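Local coordinates for 3-keto-5-aminohexanoate cleavage protein (Archaeoglobus fulgidus, PDB 3LOT) that probably catalyses the cleavage of 3-keto-5-aminohexanoate as a zinc-dependent TIM-barrel enzyme of the beta-keto acid cleavage family, at residues N115-F121 and Y176-Q180; P105-E110 and K307-N313; L27-P31 and A53-K57. All blocks are in the same frame, centred on the assembly; numbering follows the deposited sequence.

Contact 1 (N115-F121 and Y176-Q180); sequences NMGSMNF and YDIGQ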
ATOM      1  N   ASN D 115     -16.743 -18.150  10.115  1.00 20.62           N
ATOM      2  CA  ASN D 115     -15.278 -17.974  10.201  1.00 20.77           C
ATOM      3  C   ASN D 115     -14.450 -18.669   9.090  1.00 19.24           C
ATOM      4  O   ASN D 115     -14.629 -19.867   8.801  1.00 20.56           O
ATOM      5  CB  ASN D 115     -14.865 -18.451  11.545  1.00 19.96           C
ATOM      6  CG  ASN D 115     -15.521 -17.637  12.631  1.00 24.06           C
ATOM      7  OD1 ASN D 115     -15.052 -16.525  12.940  1.00 28.85           O
ATOM      8  ND2 ASN D 115     -16.632 -18.164  13.212  1.00 24.69           N
HETATM    9  N   MSE D 116     -13.576 -17.904   8.453  1.00 16.59           N
HETATM   10  CA  MSE D 116     -13.038 -18.310   7.131  1.00 14.53           C
HETATM   11  C   MSE D 116     -11.648 -18.933   7.101  1.00 13.81           C
HETATM   12  O   MSE D 116     -11.044 -19.018   6.029  1.00 13.97           O
HETATM   13  CB  MSE D 116     -13.064 -17.096   6.211  1.00 14.09           C
HETATM   14  CG  MSE D 116     -14.406 -16.693   5.818  1.00 12.17           C
HETATM   15 SE   MSE D 116     -15.246 -18.043   4.708  0.75 11.15          SE
HETATM   16  CE  MSE D 116     -13.861 -18.425   3.470  1.00 15.33           C
ATOM     17  N   GLY D 117     -11.150 -19.420   8.227  1.00 12.60           N
ATOM     18  CA  GLY D 117      -9.940 -20.255   8.190  1.00 13.63           C
ATOM     19  C   GLY D 117      -9.544 -20.816   9.530  1.00 13.65           C
ATOM     20  O   GLY D 117     -10.026 -20.339  10.552  1.00 14.36           O
ATOM     21  N   SER D 118      -8.674 -21.829   9.528  1.00 12.82           N
ATOM     22  CA  SER D 118      -8.131 -22.385  10.749  1.00 12.22           C
ATOM     23  C   SER D 118      -7.015 -21.452  11.221  1.00 12.51           C
ATOM     24  O   SER D 118      -6.279 -20.890  10.410  1.00 12.75           O
ATOM     25  CB  SER D 118      -7.589 -23.786  10.531  1.00 12.75           C
ATOM     26  OG  SER D 118      -8.613 -24.634  10.161  1.00 13.10           O
HETATM   27  N   MSE D 119      -6.894 -21.245  12.532  1.00 11.74           N
HETATM   28  CA  MSE D 119      -5.884 -20.288  13.015  1.00 10.95           C
HETATM   29  C   MSE D 119      -5.587 -20.550  14.475  1.00 11.18           C
HETATM   30  O   MSE D 119      -6.414 -21.094  15.182  1.00 11.81           O
HETATM   31  CB  MSE D 119      -6.411 -18.836  12.841  1.00 10.59           C
HETATM   32  CG  MSE D 119      -7.619 -18.500  13.676  1.00 11.06           C
HETATM   33 SE   MSE D 119      -8.501 -16.817  13.285  0.75  8.26          SE
HETATM   34  CE  MSE D 119      -7.175 -15.607  14.062  1.00  8.32           C
ATOM     35  N   ASN D 120      -4.436 -20.079  14.946  1.00 10.54           N
ATOM     36  CA  ASN D 120      -4.238 -19.881  16.385  1.00 10.50           C
ATOM     37  C   ASN D 120      -5.156 -18.751  16.774  1.00 11.17           C
ATOM     38  O   ASN D 120      -5.450 -17.876  15.976  1.00 11.58           O
ATOM     39  CB  ASN D 120      -2.789 -19.544  16.715  1.00  8.73           C
ATOM     40  CG  ASN D 120      -1.833 -20.683  16.372  1.00 10.91           C
ATOM     41  OD1 ASN D 120      -2.253 -21.833  16.217  1.00 12.58           O
ATOM     42  ND2 ASN D 120      -0.548 -20.383  16.304  1.00  8.74           N
ATOM     43  N   PHE D 121      -5.627 -18.797  17.996  1.00 11.89           N
ATOM     44  CA  PHE D 121      -6.498 -17.788  18.539  1.00 12.94           C
ATOM     45  C   PHE D 121      -6.263 -17.825  20.029  1.00 11.98           C
ATOM     46  O   PHE D 121      -6.891 -18.583  20.715  1.00 11.16           O
ATOM     47  CB  PHE D 121      -7.953 -18.091  18.180  1.00 13.38           C
ATOM     48  CG  PHE D 121      -8.881 -16.932  18.412  1.00 16.34           C
ATOM     49  CD1 PHE D 121      -8.861 -16.220  19.617  1.00 17.94           C
ATOM     50  CD2 PHE D 121      -9.799 -16.563  17.443  1.00 18.80           C
ATOM     51  CE1 PHE D 121      -9.750 -15.160  19.824  1.00 19.02           C
ATOM     52  CE2 PHE D 121     -10.667 -15.504  17.657  1.00 17.54           C
ATOM     53  CZ  PHE D 121     -10.643 -14.817  18.832  1.00 17.08           C
ATOM     54  N   TYR D 176      -9.862 -12.841   9.637  1.00 12.42           N
ATOM     55  CA  TYR D 176      -8.872 -12.400  10.629  1.00 13.24           C
ATOM     56  C   TYR D 176      -7.472 -12.210  10.040  1.00 13.92           C
ATOM     57  O   TYR D 176      -6.505 -11.957  10.791  1.00 13.82           O
ATOM     58  CB  TYR D 176      -8.740 -13.408  11.775  1.00 13.65           C
ATOM     59  CG  TYR D 176      -9.975 -13.659  12.603  1.00 15.36           C
ATOM     60  CD1 TYR D 176     -10.998 -14.460  12.117  1.00 15.44           C
ATOM     61  CD2 TYR D 176     -10.078 -13.161  13.892  1.00 16.50           C
ATOM     62  CE1 TYR D 176     -12.136 -14.741  12.889  1.00 19.15           C
ATOM     63  CE2 TYR D 176     -11.198 -13.409  14.670  1.00 20.75           C
ATOM     64  CZ  TYR D 176     -12.225 -14.211  14.166  1.00 19.97           C
ATOM     65  OH  TYR D 176     -13.343 -14.440  14.927  1.00 22.78           O
ATOM     66  N   ASP D 177      -7.340 -12.388   8.716  1.00 13.44           N
ATOM     67  CA  ASP D 177      -6.041 -12.278   8.049  1.00 13.36           C
ATOM     68  C   ASP D 177      -6.268 -12.214   6.522  1.00 12.77           C
ATOM     69  O   ASP D 177      -7.353 -12.528   6.016  1.00 11.67           O
ATOM     70  CB  ASP D 177      -5.186 -13.512   8.372  1.00 13.51           C
ATOM     71  CG  ASP D 177      -3.716 -13.210   8.522  1.00 13.84           C
ATOM     72  OD1 ASP D 177      -3.175 -12.209   7.969  1.00 15.79           O
ATOM     73  OD2 ASP D 177      -3.069 -14.035   9.213  1.00 19.77           O
ATOM     74  N   ILE D 178      -5.223 -11.823   5.814  1.00 13.62           N
ATOM     75  CA  ILE D 178      -5.244 -11.715   4.354  1.00 12.95           C
ATOM     76  C   ILE D 178      -5.537 -13.075   3.729  1.00 13.14           C
ATOM     77  O   ILE D 178      -6.311 -13.170   2.772  1.00 12.73           O
ATOM     78  CB  ILE D 178      -3.951 -11.111   3.824  1.00 12.70           C
ATOM     79  CG1 ILE D 178      -3.719  -9.722   4.470  1.00 13.78           C
ATOM     80  CG2 ILE D 178      -3.966 -11.043   2.261  1.00 12.76           C
ATOM     81  CD1 ILE D 178      -4.876  -8.761   4.263  1.00 12.08           C
ATOM     82  N   GLY D 179      -4.905 -14.132   4.232  1.00 13.41           N
ATOM     83  CA  GLY D 179      -5.133 -15.477   3.690  1.00 13.96           C
ATOM     84  C   GLY D 179      -6.585 -15.907   3.729  1.00 13.63           C
ATOM     85  O   GLY D 179      -7.042 -16.713   2.927  1.00 13.59           O
ATOM     86  N   GLN D 180      -7.299 -15.409   4.726  1.00 13.55           N
ATOM     87  CA  GLN D 180      -8.730 -15.715   4.901  1.00 13.44           C
ATOM     88  C   GLN D 180      -9.636 -14.967   3.912  1.00 12.49           C
ATOM     89  O   GLN D 180     -10.727 -15.447   3.541  1.00 11.76           O
ATOM     90  CB  GLN D 180      -9.150 -15.424   6.357  1.00 13.75           C
ATOM     91  CG  GLN D 180      -8.412 -16.336   7.369  1.00 14.93           C
ATOM     92  CD  GLN D 180      -9.006 -16.336   8.763  1.00 17.54           C
ATOM     93  OE1 GLN D 180      -9.990 -15.650   9.055  1.00 14.53           O
ATOM     94  NE2 GLN D 180      -8.395 -17.112   9.648  1.00 16.09           N
TER
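Y176 and Q180 together carry this buried contact. Over one face of the Y176 ring lies the selenium of M119, a selenomethionine, 3.9 Å from the centroid, a Met-aromatic contact suited to so flexible a side chain; M119 CE meets Y176 CB at 3.5 Å. F121 packs obliquely, its CE2 3.7 Å from Y176 CE2, and M116 CB rests 3.9 Å from Q180 O.

Polar links are sparse. Y176 OH gives a weak hydrogen bond to N115 OD1 (3.3 Å). Q180 folds back so that OE1 accepts from Y176 N at 2.9 Å, leaving NE2 3.7 Å from both M119 SE and G117 O; glycine fits at 117 because a CB would lie about 3.1 Å from Q180 NE2. Beside the subunit interface, S118 OG bonds to N152 N, and N120 OD1 to S118 of a neighbouring subunit.

With the Y176 side chain about 6 Å from the zinc ion, the chemistry is consistent with one wall of the zinc pocket, held mostly by van der Waals contact.

Contact 2 (P105-E110 and K307-N313); sequences PALKPE and KGKERVN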
ATOM      1  N   PRO D 105     -29.506 -24.680  11.912  1.00 14.75           N
ATOM      2  CA  PRO D 105     -30.725 -25.426  11.627  1.00 15.16           C
ATOM      3  C   PRO D 105     -31.757 -25.397  12.765  1.00 14.58           C
ATOM      4  O   PRO D 105     -32.971 -25.439  12.506  1.00 14.76           O
ATOM      5  CB  PRO D 105     -30.210 -26.851  11.385  1.00 15.05           C
ATOM      6  CG  PRO D 105     -28.861 -26.869  12.011  1.00 16.12           C
ATOM      7  CD  PRO D 105     -28.326 -25.532  11.727  1.00 15.46           C
ATOM      8  N   ALA D 106     -31.288 -25.296  14.001  1.00 14.25           N
ATOM      9  CA  ALA D 106     -32.194 -25.154  15.145  1.00 13.75           C
ATOM     10  C   ALA D 106     -32.972 -23.831  15.116  1.00 13.28           C
ATOM     11  O   ALA D 106     -34.208 -23.807  15.280  1.00 12.56           O
ATOM     12  CB  ALA D 106     -31.441 -25.327  16.447  1.00 12.00           C
ATOM     13  N   LEU D 107     -32.254 -22.723  14.932  1.00 14.39           N
ATOM     14  CA  LEU D 107     -32.857 -21.387  15.020  1.00 14.98           C
ATOM     15  C   LEU D 107     -33.191 -20.739  13.676  1.00 14.57           C
ATOM     16  O   LEU D 107     -33.996 -19.815  13.640  1.00 15.54           O
ATOM     17  CB  LEU D 107     -31.988 -20.417  15.853  1.00 14.86           C
ATOM     18  CG  LEU D 107     -32.115 -20.454  17.390  1.00 16.56           C
ATOM     19  CD1 LEU D 107     -31.754 -21.771  17.914  1.00 15.01           C
ATOM     20  CD2 LEU D 107     -31.273 -19.374  18.021  1.00 14.36           C
ATOM     21  N   LYS D 108     -32.582 -21.195  12.593  1.00 14.02           N
ATOM     22  CA  LYS D 108     -32.728 -20.549  11.273  1.00 13.10           C
ATOM     23  C   LYS D 108     -32.690 -19.028  11.346  1.00 12.24           C
ATOM     24  O   LYS D 108     -33.642 -18.351  10.987  1.00 11.54           O
ATOM     25  CB  LYS D 108     -34.017 -21.040  10.597  1.00 13.72           C
ATOM     26  CG  LYS D 108     -34.108 -22.531  10.463  1.00 15.76           C
ATOM     27  CD  LYS D 108     -35.447 -22.933   9.889  1.00 18.95           C
ATOM     28  CE  LYS D 108     -35.438 -24.277   9.244  1.00 24.00           C
ATOM     29  NZ  LYS D 108     -34.857 -25.322  10.126  1.00 27.83           N
ATOM     30  N   PRO D 109     -31.580 -18.467  11.858  1.00 11.68           N
ATOM     31  CA  PRO D 109     -31.496 -17.036  11.990  1.00 12.27           C
ATOM     32  C   PRO D 109     -31.330 -16.360  10.635  1.00 12.75           C
ATOM     33  O   PRO D 109     -30.993 -17.010   9.636  1.00 13.66           O
ATOM     34  CB  PRO D 109     -30.210 -16.820  12.833  1.00 11.75           C
ATOM     35  CG  PRO D 109     -29.360 -18.023  12.519  1.00 12.06           C
ATOM     36  CD  PRO D 109     -30.336 -19.150  12.266  1.00 11.77           C
ATOM     37  N   GLU D 110     -31.559 -15.056  10.621  1.00 13.15           N
ATOM     38  CA  GLU D 110     -31.396 -14.251   9.420  1.00 12.69           C
ATOM     39  C   GLU D 110     -29.947 -14.174   8.965  1.00 12.61           C
ATOM     40  O   GLU D 110     -29.681 -14.090   7.770  1.00 12.40           O
ATOM     41  CB  GLU D 110     -31.904 -12.825   9.644  1.00 13.10           C
ATOM     42  CG  GLU D 110     -33.436 -12.671   9.906  1.00 11.67           C
ATOM     43  CD  GLU D 110     -33.862 -11.217   9.896  1.00 10.56           C
ATOM     44  OE1 GLU D 110     -33.774 -10.564  10.964  1.00 15.89           O
ATOM     45  OE2 GLU D 110     -34.260 -10.699   8.832  1.00  9.62           O
ATOM     46  N   LYS D 307     -33.876 -12.186   5.408  1.00 12.61           N
ATOM     47  CA  LYS D 307     -35.204 -12.782   5.128  1.00 12.58           C
ATOM     48  C   LYS D 307     -36.384 -12.161   5.867  1.00 13.55           C
ATOM     49  O   LYS D 307     -37.560 -12.251   5.395  1.00 13.24           O
ATOM     50  CB  LYS D 307     -35.171 -14.286   5.324  1.00 13.32           C
ATOM     51  CG  LYS D 307     -35.070 -14.800   6.758  1.00 12.53           C
ATOM     52  CD  LYS D 307     -34.754 -16.263   6.758  1.00 11.76           C
ATOM     53  CE  LYS D 307     -34.360 -16.770   8.127  1.00 11.08           C
ATOM     54  NZ  LYS D 307     -34.108 -18.225   8.097  1.00  8.50           N
ATOM     55  N   GLY D 308     -36.112 -11.516   6.993  1.00 14.02           N
ATOM     56  CA  GLY D 308     -37.185 -10.893   7.782  1.00 14.91           C
ATOM     57  C   GLY D 308     -37.238 -11.394   9.214  1.00 15.31           C
ATOM     58  O   GLY D 308     -36.919 -12.554   9.494  1.00 15.01           O
ATOM     59  N   LYS D 309     -37.680 -10.524  10.120  1.00 16.45           N
ATOM     60  CA  LYS D 309     -37.598 -10.800  11.581  1.00 16.79           C
ATOM     61  C   LYS D 309     -38.434 -11.987  11.997  1.00 15.27           C
ATOM     62  O   LYS D 309     -38.097 -12.710  12.942  1.00 14.66           O
ATOM     63  CB  LYS D 309     -37.981  -9.548  12.429  1.00 17.48           C
ATOM     64  CG  LYS D 309     -39.459  -9.144  12.438  1.00 22.68           C
ATOM     65  CD  LYS D 309     -39.659  -7.750  13.070  1.00 25.68           C
ATOM     66  CE  LYS D 309     -41.098  -7.216  12.863  1.00 28.28           C
ATOM     67  NZ  LYS D 309     -41.254  -5.696  12.946  1.00 27.99           N
ATOM     68  N   GLU D 310     -39.531 -12.187  11.291  1.00 14.11           N
ATOM     69  CA  GLU D 310     -40.454 -13.272  11.621  1.00 14.86           C
ATOM     70  C   GLU D 310     -40.249 -14.563  10.816  1.00 14.43           C
ATOM     71  O   GLU D 310     -40.986 -15.510  11.006  1.00 13.68           O
ATOM     72  CB  GLU D 310     -41.898 -12.810  11.381  1.00 14.64           C
ATOM     73  CG  GLU D 310     -42.386 -11.710  12.315  1.00 16.00           C
ATOM     74  CD  GLU D 310     -42.489 -12.173  13.743  1.00 20.04           C
ATOM     75  OE1 GLU D 310     -42.339 -13.392  14.050  1.00 23.41           O
ATOM     76  OE2 GLU D 310     -42.692 -11.294  14.577  1.00 26.35           O
ATOM     77  N   ARG D 311     -39.280 -14.590   9.911  0.60 14.48           N
ATOM     78  CA  ARG D 311     -39.001 -15.822   9.139  0.60 14.84           C
ATOM     79  C   ARG D 311     -37.919 -16.702   9.802  0.60 15.97           C
ATOM     80  O   ARG D 311     -37.392 -17.648   9.197  0.60 16.48           O
ATOM     81  CB  ARG D 311     -38.689 -15.489   7.665  0.60 14.20           C
ATOM     82  CG  ARG D 311     -39.972 -15.243   6.872  0.60 13.22           C
ATOM     83  CD  ARG D 311     -39.781 -14.699   5.445  0.60 10.88           C
ATOM     84  NE  ARG D 311     -41.066 -14.332   4.852  0.60  8.05           N
ATOM     85  CZ  ARG D 311     -41.902 -15.180   4.231  0.60  8.10           C
ATOM     86  NH1 ARG D 311     -41.583 -16.461   4.081  0.60  6.46           N
ATOM     87  NH2 ARG D 311     -43.057 -14.744   3.722  0.60  9.28           N
ATOM     88  N   VAL D 312     -37.630 -16.407  11.064  1.00 16.68           N
ATOM     89  CA  VAL D 312     -36.680 -17.175  11.846  1.00 17.27           C
ATOM     90  C   VAL D 312     -37.463 -18.277  12.571  1.00 19.12           C
ATOM     91  O   VAL D 312     -38.715 -18.253  12.613  1.00 19.39           O
ATOM     92  CB  VAL D 312     -35.852 -16.236  12.820  1.00 16.85           C
ATOM     93  CG1 VAL D 312     -35.141 -15.177  12.047  1.00 15.37           C
ATOM     94  CG2 VAL D 312     -36.744 -15.568  13.893  1.00 15.54           C
ATOM     95  N   ASN D 313     -36.737 -19.232  13.143  1.00 20.54           N
ATOM     96  CA  ASN D 313     -37.324 -20.346  13.914  1.00 22.76           C
ATOM     97  C   ASN D 313     -37.184 -20.103  15.444  1.00 23.65           C
ATOM     98  O   ASN D 313     -36.723 -20.984  16.193  1.00 25.30           O
ATOM     99  CB  ASN D 313     -36.591 -21.622  13.520  1.00 23.41           C
ATOM    100  CG  ASN D 313     -37.454 -22.844  13.549  1.00 26.49           C
ATOM    101  OD1 ASN D 313     -38.669 -22.759  13.463  1.00 32.07           O
ATOM    102  ND2 ASN D 313     -36.813 -24.020  13.653  1.00 28.58           N
TER
HETATM  103  O   HOH W   1     -31.652 -13.942   5.942  1.00 10.25           O
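K307, E110, K108 and N313 each adopt a conformation that brings a polar end to a backbone group. K307 takes chi1 p and is then fully extended (t, t, t), a reach that puts NZ 2.9 Å from K108 O, where it donates a hydrogen bond; the same ammonium also bonds to D168 O. E110, with chi1 m and chi2 t, sends its carboxylate to the start of the turn: OE2 accepts from G308 N at 2.7 Å, while OE1 makes a salt bridge to R301. G308 opens a type I turn to R311 with a positive phi and a psi near 150°, angles that by themselves call for glycine.

K108 leaves the helix with positive phi, and its side chain curls back (m, t, t, p) so that NZ bonds to P105 O at 3.0 Å. N313, whose chi1 of -147° falls between wells, donates from ND2 to A106 O (3.1 Å), as its backbone N does to L107 O (2.8 Å). The tail thereby satisfies two carbonyls at the end of helix 103-107. V312, in the m rotamer, lays CG1 against E110 CG at 3.7 Å, and its CA makes a CH···O contact with K108 O (3.4 Å). A water joins E110 O (2.7 Å) to K307 N (2.9 Å).

E110 directly precedes strand 111-115, so in this TIM-barrel fold the C-terminal tail is fastened to an alpha-beta loop at the N-terminal end of a barrel strand, the end facing away from the zinc site.

Contact 3 (L27-P31 and A53-K57); sequences LPVTP and ARDPK
In this TIM-barrel protein, two beta-alpha loops meet at the C-terminal ends of neighbouring parallel strands: L27-P31 leads into helix 31-43, and A53-K57 leaves strand 48-54. The CA atoms of V29 and R54 are 6.1 Å apart, those of T30 and P56 4.4 Å, and no hydrogen bond crosses between the segments.

R54 loses most surface. On an extended backbone (-138/142), its m, t, t side chain, with chi4 near -80°, runs along the backbone of P28 and V29. V29 O lies 3.3 Å from R54 CB and P28 O 3.6 Å from R54 CD. Arginine suits this place because its aliphatic stem packs while its guanidinium bonds to G59 O, T15 OG1 and H19 O.

P56 follows D55 (-60/124) and turns the chain at -64/-30. Its ring suits the exposed bend, with CB 3.8 Å from P31 CD. D55 OD1 accepts from K57 N at 3.2 Å, forming an Asx turn.

V29 (-104/-51, chi1 t) rests CG1 against the backbone carbonyls of this turn, 4.0 Å from D55 O and 4.2 Å from P56 O. Next, T30 (-80/162, chi1 p) N-caps helix 31-43 through OG1 to Q33 N, and P31 (-60/-37) suits the helix's first turn. L27, with chi1 t and chi2 p, places CD2 over one face of the R54 guanidinium, 3.8 Å from NH2 of R54.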
ATOM      1  N   LEU D  27     -19.611  -7.221  31.965  1.00 12.75           N
ATOM      2  CA  LEU D  27     -19.728  -8.251  30.942  1.00 13.41           C
ATOM      3  C   LEU D  27     -21.045  -9.009  31.172  1.00 14.19           C
ATOM      4  O   LEU D  27     -21.262  -9.584  32.261  1.00 12.43           O
ATOM      5  CB  LEU D  27     -18.540  -9.214  30.983  1.00 12.70           C
ATOM      6  CG  LEU D  27     -18.581 -10.310  29.895  1.00 13.49           C
ATOM      7  CD1 LEU D  27     -18.353  -9.670  28.506  1.00 11.30           C
ATOM      8  CD2 LEU D  27     -17.514 -11.383  30.174  1.00 11.81           C
ATOM      9  N   PRO D  28     -21.933  -9.033  30.148  1.00 15.27           N
ATOM     10  CA  PRO D  28     -23.195  -9.768  30.357  1.00 16.07           C
ATOM     11  C   PRO D  28     -22.942 -11.250  30.454  1.00 16.41           C
ATOM     12  O   PRO D  28     -22.415 -11.844  29.520  1.00 17.04           O
ATOM     13  CB  PRO D  28     -24.014  -9.490  29.087  1.00 15.52           C
ATOM     14  CG  PRO D  28     -23.353  -8.337  28.423  1.00 16.20           C
ATOM     15  CD  PRO D  28     -21.910  -8.329  28.854  1.00 15.98           C
ATOM     16  N   VAL D  29     -23.347 -11.859  31.550  1.00 17.11           N
ATOM     17  CA  VAL D  29     -23.181 -13.286  31.689  1.00 18.18           C
ATOM     18  C   VAL D  29     -24.437 -14.135  31.511  1.00 18.28           C
ATOM     19  O   VAL D  29     -24.435 -15.117  30.704  1.00 21.91           O
ATOM     20  CB  VAL D  29     -22.663 -13.590  32.992  1.00 18.40           C
ATOM     21  CG1 VAL D  29     -23.098 -15.058  33.318  1.00 18.89           C
ATOM     22  CG2 VAL D  29     -21.134 -13.285  32.960  1.00 20.42           C
ATOM     23  N   THR D  30     -25.501 -13.806  32.197  1.00 15.31           N
ATOM     24  CA  THR D  30     -26.682 -14.679  32.156  1.00 13.76           C
ATOM     25  C   THR D  30     -27.487 -14.456  30.891  1.00 12.85           C
ATOM     26  O   THR D  30     -27.351 -13.412  30.226  1.00 13.35           O
ATOM     27  CB  THR D  30     -27.587 -14.371  33.319  1.00 13.77           C
ATOM     28  OG1 THR D  30     -28.126 -13.059  33.123  1.00 10.44           O
ATOM     29  CG2 THR D  30     -26.818 -14.449  34.635  1.00 14.49           C
ATOM     30  N   PRO D  31     -28.354 -15.406  30.537  1.00 12.27           N
ATOM     31  CA  PRO D  31     -29.129 -15.159  29.328  1.00 12.20           C
ATOM     32  C   PRO D  31     -29.981 -13.908  29.398  1.00 12.30           C
ATOM     33  O   PRO D  31     -30.095 -13.182  28.397  1.00 11.76           O
ATOM     34  CB  PRO D  31     -30.019 -16.388  29.232  1.00 12.95           C
ATOM     35  CG  PRO D  31     -29.140 -17.503  29.783  1.00 11.84           C
ATOM     36  CD  PRO D  31     -28.458 -16.813  30.969  1.00 13.13           C
ATOM     37  N   ALA D  53     -23.939 -17.454  23.594  1.00 14.59           N
ATOM     38  CA  ALA D  53     -24.502 -17.958  24.846  1.00 14.26           C
ATOM     39  C   ALA D  53     -23.379 -18.151  25.877  1.00 14.61           C
ATOM     40  O   ALA D  53     -22.230 -18.432  25.523  1.00 14.20           O
ATOM     41  CB  ALA D  53     -25.204 -19.285  24.589  1.00 14.31           C
ATOM     42  N   ARG D  54     -23.754 -18.036  27.146  1.00 14.85           N
ATOM     43  CA  ARG D  54     -22.912 -18.329  28.281  1.00 15.45           C
ATOM     44  C   ARG D  54     -23.761 -19.076  29.316  1.00 17.43           C
ATOM     45  O   ARG D  54     -24.943 -18.771  29.522  1.00 16.35           O
ATOM     46  CB  ARG D  54     -22.424 -17.050  28.921  1.00 14.86           C
ATOM     47  CG  ARG D  54     -21.373 -16.344  28.120  1.00 13.83           C
ATOM     48  CD  ARG D  54     -20.993 -15.093  28.790  1.00 11.08           C
ATOM     49  NE  ARG D  54     -19.931 -14.393  28.071  1.00 11.62           N
ATOM     50  CZ  ARG D  54     -18.630 -14.677  28.118  1.00 11.69           C
ATOM     51  NH1 ARG D  54     -18.136 -15.702  28.801  1.00 12.54           N
ATOM     52  NH2 ARG D  54     -17.803 -13.961  27.401  1.00 10.67           N
ATOM     53  N   ASP D  55     -23.138 -20.044  29.965  1.00 18.82           N
ATOM     54  CA  ASP D  55     -23.761 -20.769  31.078  1.00 20.07           C
ATOM     55  C   ASP D  55     -24.121 -19.780  32.196  1.00 20.54           C
ATOM     56  O   ASP D  55     -23.252 -19.049  32.673  1.00 19.91           O
ATOM     57  CB  ASP D  55     -22.727 -21.811  31.522  1.00 21.05           C
ATOM     58  CG  ASP D  55     -23.248 -22.793  32.515  1.00 23.33           C
ATOM     59  OD1 ASP D  55     -24.202 -22.493  33.257  1.00 26.31           O
ATOM     60  OD2 ASP D  55     -22.649 -23.882  32.555  1.00 29.78           O
ATOM     61  N   PRO D  56     -25.409 -19.733  32.627  1.00 21.53           N
ATOM     62  CA  PRO D  56     -25.855 -18.758  33.648  1.00 21.42           C
ATOM     63  C   PRO D  56     -25.203 -18.927  35.019  1.00 21.29           C
ATOM     64  O   PRO D  56     -25.028 -17.938  35.733  1.00 21.45           O
ATOM     65  CB  PRO D  56     -27.349 -19.048  33.813  1.00 21.58           C
ATOM     66  CG  PRO D  56     -27.676 -20.150  32.883  1.00 21.83           C
ATOM     67  CD  PRO D  56     -26.447 -20.738  32.321  1.00 21.80           C
ATOM     68  N   LYS D  57     -24.850 -20.170  35.357  1.00 20.73           N
ATOM     69  CA  LYS D  57     -24.272 -20.497  36.648  1.00 20.93           C
ATOM     70  C   LYS D  57     -22.933 -19.807  36.843  1.00 20.79           C
ATOM     71  O   LYS D  57     -22.661 -19.325  37.937  1.00 21.38           O
ATOM     72  CB  LYS D  57     -24.143 -22.029  36.846  1.00 21.38           C
TER

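From the N terminus, contact 3 comes first: it closes a short loop holding helix 31-43 and most of strand 48-54, and joins the loops after the first two barrel strands. Contact 2 opens next, at 105-110, just before strand 111-115. Contact 1 opens at the last residue of that strand and closes at 176-180, past strand 170-175, so its whole loop falls within the far longer one that contact 2 completes at the C-terminal tail. None of the loops cross. Contacts 1 and 3 lie at the C-terminal ends of barrel strands, contact 2 at the opposite end. Centres are 22 to 27 Å apart, and no two contacts touch.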